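Local coordinates for periplasmic protein-probably involved in high-affinity Fe2+ transport (Escherichia coli F11, PDB 5I0Y), which binds copper in the periplasm and probably takes part in high-affinity iron transport, for which its copper site is required, at residues B[19-23]-B[143-149]; B[55-59]-B[134-138]; B[43-47]-B[87-91]; B[48-52]-B[62-68]. The protein carries 1 engineered substitution. One frame throughout, in Å; residues are numbered along the deposited sequence. Where two conformers were deposited one is given.

Interaction 1 of 4, residues B[19-23]-B[143-149]; sequences LAAVY and VSYEFKY
Two extended strands, 19-23 and 143-149, pack through their side chains. Their axes pass 8.0 Å apart at an angle of 41°, both running roughly the same way, with Leu19 opposite Val143 and Ala21 opposite Tyr145 (CA-CA 7.9 and 7.1 Å). Leu19, Ala21 and Tyr23 point toward Val143, Tyr145 and Phe147. Tyr145, chi1 m, reaches across the gap: its OH donates to Leu19 O at 2.8 Å, while Ala21 CB sits over its ring face, 3.8 Å from the centroid, a CH-pi contact. A water donates to Tyr145 OH (3.0 Å) and, weakly, to Ala20 O (3.1 Å). Tyr23 and Phe147 both take chi1 p, which brings Tyr23 CE2 to 4.2 Å from Phe147 CD1. Tyr149, chi1 t, turns its ring edge to the Tyr23 face in an offset T-shaped pair, centroids 6.0 Å apart and planes at 72°. Leu19 CD2 meets Val143 CG1 at 4.5 Å. No backbone hydrogen bonds join the strands: such face-to-face packing of aligned layers is typical of a beta sandwich core.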
loop_
_atom_site.group_PDB
_atom_site.type_symbol
_atom_site.label_atom_id
_atom_site.label_comp_id
_atom_site.label_asym_id
_atom_site.label_seq_id
_atom_site.Cartn_x
_atom_site.Cartn_y
_atom_site.Cartn_z
ATOM N N LEU B 19 -2.404 14.071 -7.461
ATOM C CA LEU B 19 -1.084 13.537 -7.729
ATOM C C LEU B 19 -0.090 14.669 -7.746
ATOM O O LEU B 19 -0.205 15.580 -8.562
ATOM C CB LEU B 19 -1.059 12.803 -9.066
ATOM C CG LEU B 19 -2.146 11.735 -9.235
ATOM C CD1 LEU B 19 -3.338 12.238 -10.047
ATOM C CD2 LEU B 19 -1.544 10.512 -9.891
ATOM N N ALA B 20 0.884 14.612 -6.843
ATOM C CA ALA B 20 1.917 15.645 -6.748
ATOM C C ALA B 20 3.302 15.020 -6.840
ATOM O O ALA B 20 3.508 13.874 -6.412
ATOM C CB ALA B 20 1.793 16.402 -5.439
ATOM N N ALA B 21 4.241 15.753 -7.428
ATOM C CA ALA B 21 5.646 15.378 -7.395
ATOM C C ALA B 21 6.302 16.221 -6.315
ATOM O O ALA B 21 6.027 17.415 -6.204
ATOM C CB ALA B 21 6.285 15.624 -8.745
ATOM N N VAL B 22 7.149 15.600 -5.502
ATOM C CA VAL B 22 7.905 16.338 -4.499
ATOM C C VAL B 22 9.291 15.742 -4.424
ATOM O O VAL B 22 9.536 14.648 -4.927
ATOM C CB VAL B 22 7.246 16.313 -3.101
ATOM C CG1 VAL B 22 5.916 17.055 -3.106
ATOM C CG2 VAL B 22 7.066 14.884 -2.617
ATOM N N TYR B 23 10.203 16.478 -3.809
ATOM C CA TYR B 23 11.552 15.983 -3.583
ATOM C C TYR B 23 12.091 16.459 -2.234
ATOM O O TYR B 23 11.595 17.404 -1.635
ATOM C CB TYR B 23 12.501 16.336 -4.747
ATOM C CG TYR B 23 12.725 17.809 -4.946
ATOM C CD1 TYR B 23 13.836 18.451 -4.399
ATOM C CD2 TYR B 23 11.833 18.568 -5.690
ATOM C CE1 TYR B 23 14.041 19.808 -4.587
ATOM C CE2 TYR B 23 12.030 19.924 -5.881
ATOM C CZ TYR B 23 13.135 20.536 -5.336
ATOM O OH TYR B 23 13.306 21.890 -5.543
ATOM N N VAL B 143 1.223 11.717 -15.884
ATOM C CA VAL B 143 1.055 13.050 -15.346
ATOM C C VAL B 143 2.400 13.764 -15.386
ATOM O O VAL B 143 3.441 13.157 -15.108
ATOM C CB VAL B 143 0.470 13.011 -13.927
ATOM C CG1 VAL B 143 1.256 12.069 -13.026
ATOM C CG2 VAL B 143 0.425 14.406 -13.363
ATOM N N SER B 144 2.385 15.034 -15.791
ATOM C CA SER B 144 3.628 15.808 -15.926
ATOM C C SER B 144 3.713 17.038 -15.043
ATOM O O SER B 144 2.683 17.627 -14.659
ATOM C CB SER B 144 3.837 16.236 -17.370
ATOM O OG SER B 144 4.034 15.103 -18.192
ATOM N N TYR B 145 4.957 17.419 -14.748
ATOM C CA TYR B 145 5.265 18.504 -13.808
ATOM C C TYR B 145 6.431 19.285 -14.357
ATOM O O TYR B 145 7.331 18.696 -14.949
ATOM C CB TYR B 145 5.662 17.926 -12.431
ATOM C CG TYR B 145 4.607 17.019 -11.862
ATOM C CD1 TYR B 145 3.533 17.544 -11.151
ATOM C CD2 TYR B 145 4.656 15.649 -12.066
ATOM C CE1 TYR B 145 2.532 16.723 -10.650
ATOM C CE2 TYR B 145 3.678 14.818 -11.556
ATOM C CZ TYR B 145 2.615 15.362 -10.862
ATOM O OH TYR B 145 1.635 14.548 -10.355
ATOM N N GLU B 146 6.421 20.595 -14.145
ATOM C CA GLU B 146 7.542 21.460 -14.511
ATOM C C GLU B 146 8.012 22.194 -13.271
ATOM O O GLU B 146 7.217 22.702 -12.495
ATOM C CB GLU B 146 7.136 22.454 -15.598
ATOM C CG GLU B 146 6.856 21.810 -16.948
ATOM C CD GLU B 146 6.575 22.799 -18.066
ATOM O OE1 GLU B 146 6.516 24.016 -17.803
ATOM O OE2 GLU B 146 6.411 22.345 -19.218
ATOM N N PHE B 147 9.318 22.220 -13.066
ATOM C CA PHE B 147 9.865 22.820 -11.865
ATOM C C PHE B 147 11.277 23.313 -12.098
ATOM O O PHE B 147 11.977 22.809 -12.974
ATOM C CB PHE B 147 9.798 21.843 -10.659
ATOM C CG PHE B 147 10.617 20.581 -10.821
ATOM C CD1 PHE B 147 11.785 20.408 -10.083
ATOM C CD2 PHE B 147 10.203 19.546 -11.661
ATOM C CE1 PHE B 147 12.539 19.250 -10.208
ATOM C CE2 PHE B 147 10.951 18.386 -11.788
ATOM C CZ PHE B 147 12.118 18.235 -11.056
ATOM N N LYS B 148 11.673 24.290 -11.290
ATOM C CA LYS B 148 13.045 24.765 -11.272
ATOM C C LYS B 148 13.795 24.079 -10.134
ATOM O O LYS B 148 13.399 24.153 -8.970
ATOM C CB LYS B 148 13.088 26.284 -11.140
ATOM C CG LYS B 148 14.451 26.868 -11.474
ATOM C CD LYS B 148 14.564 28.306 -11.008
ATOM C CE LYS B 148 15.992 28.809 -11.139
ATOM N NZ LYS B 148 16.337 29.855 -10.136
ATOM N N TYR B 149 14.860 23.376 -10.485
ATOM C CA TYR B 149 15.710 22.717 -9.504
ATOM C C TYR B 149 16.984 23.527 -9.284
ATOM O O TYR B 149 17.729 23.780 -10.231
ATOM C CB TYR B 149 16.060 21.294 -9.964
ATOM C CG TYR B 149 17.047 20.605 -9.059
ATOM C CD1 TYR B 149 16.681 20.224 -7.770
ATOM C CD2 TYR B 149 18.349 20.347 -9.484
ATOM C CE1 TYR B 149 17.589 19.602 -6.933
ATOM C CE2 TYR B 149 19.257 19.727 -8.654
ATOM C CZ TYR B 149 18.872 19.357 -7.384
ATOM O OH TYR B 149 19.792 18.753 -6.573
HETATM O O HOH W 1 2.357 12.141 -8.668
#

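Interaction 2 of 4, residues B[55-59]-B[134-138]; sequences NKNGF and VGRWW
This partly buried contact pins two loops together at the dimer interface: 55-59, between strands 43-51 and 69-76, meets 134-138, between strands 125-127 and 141-149. Neither is helix or strand. The backbones come closest at Asn57 and Val134, CA atoms 5.2 Å apart, and Gly135 N donates to Lys56 O at 2.8 Å. Asn55 (chi1 t) folds back so that OD1 accepts from Asn57 N at 2.8 Å, an Asx turn, and weakly from Phe59 N at 3.4 Å. Gly58 takes a positive phi (97/10) and passes with its CA 3.8 Å from Val134 CG1; a CB there would crowd both that methyl and the preceding carbonyl. From this turn Asn57, chi1 m, extends its amide into the extended run 135-138, where ND2 donates to Arg136 O at 3.0 Å and weakly to Gly135 O at 2.9 Å. One water accepts from Asn55 ND2 and Trp138 NE1 (both 3.0 Å) and donates to Asn57 OD1 (2.8 Å). Another donates to Arg136 O (2.7 Å). Trp137, chi1 m, brings its indole back alongside the turn: CZ3 lies 3.5 Å from Asn57 CB, and CH2 meets Phe59 CE2 edge to edge at 3.9 Å. The second subunit packs against these two loops, its Val91 on Phe59, its Glu30 on Trp137 and its Ala92 on Val134, whose side chain lies about 10 Å from a bound copper ion.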
loop_
_atom_site.group_PDB
_atom_site.type_symbol
_atom_site.label_atom_id
_atom_site.label_comp_id
_atom_site.label_asym_id
_atom_site.label_seq_id
_atom_site.Cartn_x
_atom_site.Cartn_y
_atom_site.Cartn_z
ATOM N N ASN B 55 -14.053 9.396 -5.221
ATOM C CA ASN B 55 -13.314 8.267 -5.765
ATOM C C ASN B 55 -14.238 7.051 -5.887
ATOM O O ASN B 55 -14.984 6.740 -4.952
ATOM C CB ASN B 55 -12.093 7.977 -4.882
ATOM C CG ASN B 55 -11.193 6.910 -5.467
ATOM O OD1 ASN B 55 -11.493 5.720 -5.362
ATOM N ND2 ASN B 55 -10.066 7.325 -6.054
ATOM N N LYS B 56 -14.156 6.390 -7.038
ATOM C CA LYS B 56 -15.080 5.308 -7.372
ATOM C C LYS B 56 -14.431 3.942 -7.248
ATOM O O LYS B 56 -15.035 2.916 -7.616
ATOM C CB LYS B 56 -15.633 5.489 -8.791
ATOM C CG LYS B 56 -16.464 6.749 -8.964
ATOM C CD LYS B 56 -17.125 6.781 -10.337
ATOM C CE LYS B 56 -16.240 7.427 -11.404
ATOM N NZ LYS B 56 -15.070 6.614 -11.851
ATOM N N ASN B 57 -13.210 3.922 -6.716
ATOM C CA ASN B 57 -12.473 2.676 -6.553
ATOM C C ASN B 57 -12.322 2.205 -5.120
ATOM O O ASN B 57 -11.516 1.314 -4.855
ATOM C CB ASN B 57 -11.107 2.779 -7.213
ATOM C CG ASN B 57 -11.203 3.048 -8.701
ATOM O OD1 ASN B 57 -10.707 4.049 -9.190
ATOM N ND2 ASN B 57 -11.862 2.153 -9.431
ATOM N N GLY B 58 -13.089 2.803 -4.210
ATOM C CA GLY B 58 -13.177 2.371 -2.820
ATOM C C GLY B 58 -12.299 3.107 -1.838
ATOM O O GLY B 58 -12.214 2.700 -0.699
ATOM N N PHE B 59 -11.678 4.204 -2.270
ATOM C CA PHE B 59 -10.819 4.993 -1.377
ATOM C C PHE B 59 -11.479 6.296 -0.952
ATOM O O PHE B 59 -12.064 6.996 -1.769
ATOM C CB PHE B 59 -9.453 5.258 -2.040
ATOM C CG PHE B 59 -8.727 4.001 -2.414
ATOM C CD1 PHE B 59 -8.020 3.268 -1.457
ATOM C CD2 PHE B 59 -8.810 3.508 -3.712
ATOM C CE1 PHE B 59 -7.392 2.074 -1.799
ATOM C CE2 PHE B 59 -8.176 2.330 -4.056
ATOM C CZ PHE B 59 -7.470 1.616 -3.102
ATOM N N VAL B 134 -16.695 -2.169 -6.393
ATOM C CA VAL B 134 -16.345 -0.799 -6.743
ATOM C C VAL B 134 -16.231 -0.666 -8.256
ATOM O O VAL B 134 -16.274 -1.668 -8.996
ATOM C CB VAL B 134 -15.027 -0.345 -6.051
ATOM C CG1 VAL B 134 -15.193 -0.373 -4.536
ATOM C CG2 VAL B 134 -13.835 -1.188 -6.495
ATOM N N GLY B 135 -16.073 0.575 -8.705
ATOM C CA GLY B 135 -15.837 0.854 -10.107
ATOM C C GLY B 135 -14.569 0.236 -10.676
ATOM O O GLY B 135 -13.623 -0.115 -9.946
ATOM N N ARG B 136 -14.535 0.094 -11.997
ATOM C CA ARG B 136 -13.389 -0.461 -12.701
ATOM C C ARG B 136 -12.181 0.437 -12.554
ATOM O O ARG B 136 -12.309 1.644 -12.337
ATOM C CB ARG B 136 -13.710 -0.600 -14.183
ATOM C CG ARG B 136 -14.813 -1.612 -14.409
ATOM C CD ARG B 136 -15.439 -1.442 -15.784
ATOM N NE ARG B 136 -16.580 -2.339 -15.960
ATOM C CZ ARG B 136 -17.821 -2.104 -15.531
ATOM N NH1 ARG B 136 -18.129 -1.002 -14.855
ATOM N NH2 ARG B 136 -18.766 -3.000 -15.768
ATOM N N TRP B 137 -11.005 -0.159 -12.691
ATOM C CA TRP B 137 -9.808 0.676 -12.698
ATOM C C TRP B 137 -9.744 1.522 -13.919
ATOM O O TRP B 137 -10.151 1.106 -15.007
ATOM C CB TRP B 137 -8.526 -0.140 -12.601
ATOM C CG TRP B 137 -8.386 -0.856 -11.303
ATOM C CD1 TRP B 137 -8.345 -2.230 -11.105
ATOM C CD2 TRP B 137 -8.273 -0.264 -9.972
ATOM N NE1 TRP B 137 -8.228 -2.521 -9.775
ATOM C CE2 TRP B 137 -8.164 -1.390 -9.039
ATOM C CE3 TRP B 137 -8.232 1.035 -9.478
ATOM C CZ2 TRP B 137 -8.034 -1.197 -7.670
ATOM C CZ3 TRP B 137 -8.107 1.213 -8.093
ATOM C CH2 TRP B 137 -8.011 0.122 -7.217
ATOM N N TRP B 138 -9.203 2.719 -13.739
ATOM C CA TRP B 138 -8.754 3.547 -14.844
ATOM C C TRP B 138 -7.615 2.902 -15.588
ATOM O O TRP B 138 -6.952 2.000 -15.068
ATOM C CB TRP B 138 -8.342 4.912 -14.316
ATOM C CG TRP B 138 -7.660 4.856 -12.957
ATOM C CD1 TRP B 138 -8.238 5.033 -11.704
ATOM C CD2 TRP B 138 -6.248 4.596 -12.699
ATOM N NE1 TRP B 138 -7.291 4.919 -10.709
ATOM C CE2 TRP B 138 -6.080 4.649 -11.244
ATOM C CE3 TRP B 138 -5.139 4.359 -13.500
ATOM C CZ2 TRP B 138 -4.842 4.458 -10.648
ATOM C CZ3 TRP B 138 -3.887 4.170 -12.887
ATOM C CH2 TRP B 138 -3.753 4.230 -11.493
HETATM O O HOH W 2 -8.927 6.065 -8.493
HETATM O O HOH W 3 -14.044 3.645 -11.969
#

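Interaction 3 of 4, residues B[43-47]-B[87-91]. Engineered in segment 43-47: Gln46 (natural residue Glu). With CU (copper (II) ion), chain D.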
loop_
_atom_site.group_PDB
_atom_site.type_symbol
_atom_site.label_atom_id
_atom_site.label_comp_id
_atom_site.label_asym_id
_atom_site.label_seq_id
_atom_site.Cartn_x
_atom_site.Cartn_y
_atom_site.Cartn_z
ATOM N N VAL B 43 18.746 13.905 -4.680
ATOM C CA VAL B 43 17.436 14.071 -4.046
ATOM C C VAL B 43 16.789 12.694 -3.896
ATOM O O VAL B 43 17.196 11.744 -4.550
ATOM C CB VAL B 43 16.472 15.003 -4.858
ATOM C CG1 VAL B 43 17.100 16.372 -5.165
ATOM C CG2 VAL B 43 15.976 14.335 -6.146
ATOM N N HIS B 44 15.801 12.616 -3.013
ATOM C CA HIS B 44 14.794 11.557 -3.067
ATOM C C HIS B 44 13.611 12.154 -3.770
ATOM O O HIS B 44 13.073 13.166 -3.314
ATOM C CB HIS B 44 14.410 11.135 -1.651
ATOM C CG HIS B 44 13.649 9.821 -1.570
ATOM N ND1 HIS B 44 14.173 8.643 -1.979
ATOM C CD2 HIS B 44 12.376 9.537 -1.081
ATOM C CE1 HIS B 44 13.275 7.655 -1.751
ATOM N NE2 HIS B 44 12.175 8.208 -1.218
ATOM N N LEU B 45 13.237 11.563 -4.907
ATOM C CA LEU B 45 12.106 12.031 -5.697
ATOM C C LEU B 45 10.899 11.155 -5.397
ATOM O O LEU B 45 11.015 9.936 -5.312
ATOM C CB LEU B 45 12.447 11.991 -7.194
ATOM C CG LEU B 45 11.366 12.454 -8.188
ATOM C CD1 LEU B 45 11.090 13.944 -8.067
ATOM C CD2 LEU B 45 11.784 12.085 -9.607
ATOM N N GLN B 46 9.749 11.785 -5.249
ATOM C CA GLN B 46 8.571 11.084 -4.761
ATOM C C GLN B 46 7.332 11.419 -5.571
ATOM O O GLN B 46 7.193 12.535 -6.098
ATOM C CB GLN B 46 8.273 11.505 -3.319
ATOM C CG GLN B 46 9.232 11.005 -2.270
ATOM C CD GLN B 46 8.702 11.211 -0.860
ATOM O OE1 GLN B 46 7.574 11.693 -0.645
ATOM N NE2 GLN B 46 9.493 10.819 0.092
ATOM N N ALA B 47 6.411 10.462 -5.603
ATOM C CA ALA B 47 5.050 10.682 -6.060
ATOM C C ALA B 47 4.129 10.635 -4.858
ATOM O O ALA B 47 4.132 9.648 -4.109
ATOM C CB ALA B 47 4.654 9.621 -7.067
ATOM N N PHE B 87 9.979 3.997 -9.445
ATOM C CA PHE B 87 9.775 4.230 -8.007
ATOM C C PHE B 87 9.428 2.922 -7.325
ATOM O O PHE B 87 8.952 1.975 -7.951
ATOM C CB PHE B 87 8.630 5.215 -7.743
ATOM C CG PHE B 87 8.902 6.642 -8.165
ATOM C CD1 PHE B 87 10.175 7.204 -8.093
ATOM C CD2 PHE B 87 7.849 7.439 -8.569
ATOM C CE1 PHE B 87 10.384 8.522 -8.462
ATOM C CE2 PHE B 87 8.053 8.754 -8.945
ATOM C CZ PHE B 87 9.320 9.300 -8.870
ATOM N N MET B 88 9.689 2.891 -6.028
ATOM C CA MET B 88 9.259 1.801 -5.155
ATOM C C MET B 88 8.195 2.311 -4.193
ATOM O O MET B 88 8.201 3.489 -3.828
ATOM C CB MET B 88 10.427 1.380 -4.262
ATOM C CG MET B 88 11.646 0.864 -4.975
ATOM S SD MET B 88 13.044 1.006 -3.848
ATOM C CE MET B 88 13.534 2.712 -4.143
ATOM N N PRO B 89 7.320 1.423 -3.711
ATOM C CA PRO B 89 6.483 1.768 -2.562
ATOM C C PRO B 89 7.344 1.855 -1.306
ATOM O O PRO B 89 8.246 1.032 -1.123
ATOM C CB PRO B 89 5.484 0.597 -2.457
ATOM C CG PRO B 89 5.770 -0.290 -3.615
ATOM C CD PRO B 89 7.153 0.019 -4.100
ATOM N N MET B 90 7.083 2.884 -0.501
ATOM C CA MET B 90 7.923 3.177 0.660
ATOM C C MET B 90 7.079 3.700 1.793
ATOM O O MET B 90 5.941 4.102 1.604
ATOM C CB MET B 90 8.960 4.245 0.316
ATOM C CG MET B 90 9.727 3.959 -0.954
ATOM S SD MET B 90 11.191 4.986 -1.202
ATOM C CE MET B 90 12.365 4.139 -0.173
ATOM N N VAL B 91 7.644 3.668 2.998
ATOM C CA VAL B 91 7.052 4.358 4.130
ATOM C C VAL B 91 8.120 5.147 4.891
ATOM O O VAL B 91 9.214 4.631 5.159
ATOM C CB VAL B 91 6.208 3.419 5.028
ATOM C CG1 VAL B 91 7.064 2.349 5.690
ATOM C CG2 VAL B 91 5.386 4.226 6.034
HETATM CU CU CU D . 10.877 6.986 -0.210
#
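Strand 43-47 and segment 87-91, part of strand 82-92, run almost at right angles: their touching parts differ by 94° in direction, and the closest CA atoms, of Gln46 and Phe87, are 7.7 Å apart. No hydrogen bond links them; side chains fill the gap within the beta sandwich. Phe87 points toward strand 43-47 and packs in the apolar interior, with CE1 3.5 Å from Leu45 O, CZ 3.8 Å from Leu45 CD2 and CE2 4.0 Å from Ala47 CB. Tyr114 meets the Phe87 ring edge-to-face. Gln46, an engineered replacement of the natural Glu, directs its CA-to-CB bond away from segment 87-91, and its side chain touches His97. Beyond Phe87 the two segments jointly hold the copper ion. His44, chi1 t, and Met90, which points toward the histidine strand, supply NE2 and SD; the sulfur lies at the edge of the imidazole, 3.4 Å from NE2, because both atoms coordinate the same ion. His97, and His127 of the second subunit, complete the three-histidine, one-methionine site, placing the metal at the dimer interface. Met90 and Val91 also pair in parallel with a strand of that subunit. His44 ND1 hydrogen-bonds to Asn101 OD1, leaving the other ring nitrogen for copper: NE2 of His44 stands 2.0 Å from the ion, and SD of Met90 2.2 Å.

Interaction 4 of 4, residues B[48-52]-B[62-68]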
loop_
_atom_site.group_PDB
_atom_site.type_symbol
_atom_site.label_atom_id
_atom_site.label_comp_id
_atom_site.label_asym_id
_atom_site.label_seq_id
_atom_site.Cartn_x
_atom_site.Cartn_y
_atom_site.Cartn_z
ATOM N N ASP B 48 3.401 11.725 -4.637
ATOM C CA ASP B 48 2.404 11.813 -3.581
ATOM C C ASP B 48 1.054 11.666 -4.226
ATOM O O ASP B 48 0.645 12.507 -5.032
ATOM C CB ASP B 48 2.472 13.153 -2.864
ATOM C CG ASP B 48 3.525 13.174 -1.798
ATOM O OD1 ASP B 48 4.055 12.091 -1.472
ATOM O OD2 ASP B 48 3.798 14.280 -1.274
ATOM N N ILE B 49 0.366 10.591 -3.875
ATOM C CA ILE B 49 -0.892 10.237 -4.541
ATOM C C ILE B 49 -1.943 9.792 -3.528
ATOM O O ILE B 49 -1.765 8.807 -2.812
ATOM C CB ILE B 49 -0.672 9.149 -5.614
ATOM C CG1 ILE B 49 0.337 9.625 -6.676
ATOM C CG2 ILE B 49 -2.004 8.784 -6.262
ATOM C CD1 ILE B 49 0.868 8.525 -7.561
ATOM N N HIS B 50 -3.051 10.526 -3.501
ATOM C CA HIS B 50 -4.155 10.249 -2.563
ATOM C C HIS B 50 -5.485 10.424 -3.223
ATOM O O HIS B 50 -5.607 11.212 -4.159
ATOM C CB HIS B 50 -4.055 11.162 -1.354
ATOM C CG HIS B 50 -2.758 10.997 -0.629
ATOM N ND1 HIS B 50 -1.613 11.592 -1.038
ATOM C CD2 HIS B 50 -2.438 10.244 0.488
ATOM C CE1 HIS B 50 -0.614 11.227 -0.213
ATOM N NE2 HIS B 50 -1.112 10.385 0.702
ATOM N N ALA B 51 -6.491 9.681 -2.775
ATOM C CA ALA B 51 -7.834 9.856 -3.303
ATOM C C ALA B 51 -8.333 11.257 -3.024
ATOM O O ALA B 51 -7.980 11.862 -2.006
ATOM C CB ALA B 51 -8.791 8.862 -2.667
ATOM N N VAL B 52 -9.177 11.760 -3.922
ATOM C CA VAL B 52 -10.014 12.926 -3.618
ATOM C C VAL B 52 -11.456 12.464 -3.442
ATOM O O VAL B 52 -11.783 11.305 -3.735
ATOM C CB VAL B 52 -9.872 14.066 -4.663
ATOM C CG1 VAL B 52 -8.462 14.665 -4.612
ATOM C CG2 VAL B 52 -10.249 13.599 -6.058
ATOM N N GLY B 62 -8.373 11.725 0.758
ATOM C CA GLY B 62 -7.147 11.812 1.546
ATOM C C GLY B 62 -6.389 10.506 1.727
ATOM O O GLY B 62 -5.234 10.512 2.157
ATOM N N GLU B 63 -7.022 9.380 1.404
ATOM C CA GLU B 63 -6.371 8.094 1.593
ATOM C C GLU B 63 -5.317 7.814 0.543
ATOM O O GLU B 63 -5.500 8.108 -0.629
ATOM C CB GLU B 63 -7.427 6.990 1.650
ATOM C CG GLU B 63 -8.262 7.056 2.930
ATOM C CD GLU B 63 -9.508 6.199 2.912
ATOM O OE1 GLU B 63 -10.363 6.431 3.811
ATOM O OE2 GLU B 63 -9.617 5.296 2.034
ATOM N N TRP B 64 -4.203 7.257 0.981
ATOM C CA TRP B 64 -3.155 6.850 0.065
ATOM C C TRP B 64 -3.661 5.840 -0.935
ATOM O O TRP B 64 -4.512 5.000 -0.627
ATOM C CB TRP B 64 -2.006 6.246 0.858
ATOM C CG TRP B 64 -0.777 6.004 0.044
ATOM C CD1 TRP B 64 -0.120 6.913 -0.773
ATOM C CD2 TRP B 64 -0.027 4.766 -0.072
ATOM N NE1 TRP B 64 0.967 6.351 -1.361
ATOM C CE2 TRP B 64 1.089 5.051 -0.980
ATOM C CE3 TRP B 64 -0.142 3.497 0.478
ATOM C CZ2 TRP B 64 2.048 4.098 -1.297
ATOM C CZ3 TRP B 64 0.834 2.537 0.136
ATOM C CH2 TRP B 64 1.884 2.828 -0.736
ATOM N N ILE B 65 -3.178 5.919 -2.168
ATOM C CA ILE B 65 -3.545 4.893 -3.142
ATOM C C ILE B 65 -2.393 3.882 -3.185
ATOM O O ILE B 65 -1.310 4.211 -3.649
ATOM C CB ILE B 65 -3.769 5.497 -4.537
ATOM C CG1 ILE B 65 -4.834 6.620 -4.510
ATOM C CG2 ILE B 65 -4.150 4.386 -5.513
ATOM C CD1 ILE B 65 -6.234 6.208 -4.079
ATOM N N PRO B 66 -2.624 2.652 -2.682
ATOM C CA PRO B 66 -1.577 1.627 -2.602
ATOM C C PRO B 66 -1.490 0.780 -3.860
ATOM O O PRO B 66 -2.382 0.845 -4.718
ATOM C CB PRO B 66 -2.056 0.773 -1.422
ATOM C CG PRO B 66 -3.552 0.753 -1.598
ATOM C CD PRO B 66 -3.906 2.135 -2.155
ATOM N N TYR B 67 -0.404 0.021 -3.985
ATOM C CA TYR B 67 -0.226 -0.980 -5.066
ATOM C C TYR B 67 -0.098 -0.377 -6.456
ATOM O O TYR B 67 -0.291 -1.082 -7.449
ATOM C CB TYR B 67 -1.314 -2.073 -5.022
ATOM C CG TYR B 67 -1.208 -2.878 -3.759
ATOM C CD1 TYR B 67 -0.341 -3.969 -3.673
ATOM C CD2 TYR B 67 -1.964 -2.536 -2.648
ATOM C CE1 TYR B 67 -0.245 -4.707 -2.494
ATOM C CE2 TYR B 67 -1.865 -3.261 -1.471
ATOM C CZ TYR B 67 -1.013 -4.325 -1.404
ATOM O OH TYR B 67 -0.957 -5.013 -0.209
ATOM N N LEU B 68 0.291 0.894 -6.544
ATOM C CA LEU B 68 0.533 1.480 -7.865
ATOM C C LEU B 68 1.897 1.047 -8.404
ATOM O O LEU B 68 2.793 0.673 -7.647
ATOM C CB LEU B 68 0.468 3.005 -7.805
ATOM C CG LEU B 68 -0.902 3.567 -7.429
ATOM C CD1 LEU B 68 -0.846 5.082 -7.313
ATOM C CD2 LEU B 68 -1.996 3.159 -8.406
HETATM O O HOH W 4 2.107 8.621 -2.648
#
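The His50 imidazole lies obliquely beside the five-membered ring of Trp64, centroids 5.5 Å apart and planes at 55°; its CD2 comes to 3.5 Å from Trp64 CA and 3.3 Å from Gly62 O. Beneath these rings the chain pairs with itself. Ala51 N donates to Glu63 O (2.8 Å), Gly62 N to Ala51 O (2.8 Å) and Ile65 N, over a longer span, to Ile49 O (3.3 Å). His50 and Trp64, CA atoms 4.4 Å apart, form a single beta bridge, and His50 CA makes a CA-H...O contact with Glu63 O at 3.2 Å. The short antiparallel pairing thus holds the 62-68 loop against the end of strand 43-51 in the sandwich. Gly62 has a positive phi (89/-13), at which a CB would jam against the preceding carbonyl. Away from the rings, the contact is apolar: Ile65 CG1 is 4.0 Å from Ile49 CG2, Ile65 CD1 3.9 Å from Ala51 CB, and Leu68 CD1 3.9 Å from Ile49 CD1. Tyr67 stacks on Tyr67 of the second subunit. A single water accepts from both Ile49 N and Trp64 NE1, at 2.9 and 2.8 Å.

In the fold
From the N terminus, strand 17-24 follows strand 6-14; interaction 1 closes the widest loop, joining 17-24 to the last strand, 141-149, and enclosing the other three contacts. Strand 43-51 then serves two of them in succession: residues 43-47 enter interaction 3, and residues 48-52 enter interaction 4, a short closure contained in the larger loop of interaction 3. This strand neighbours 17-24 in the sheet, so both contacts touch interaction 1, through Gln46 N to Val22 O and Ala20 N to Asp48 O. Interaction 2 alternates along the chain with interactions 3 and 4; Phe59 packs on Ala51, Ile65 and Pro66 of the latter. Interactions 2, 3 and 4 all reach the second subunit.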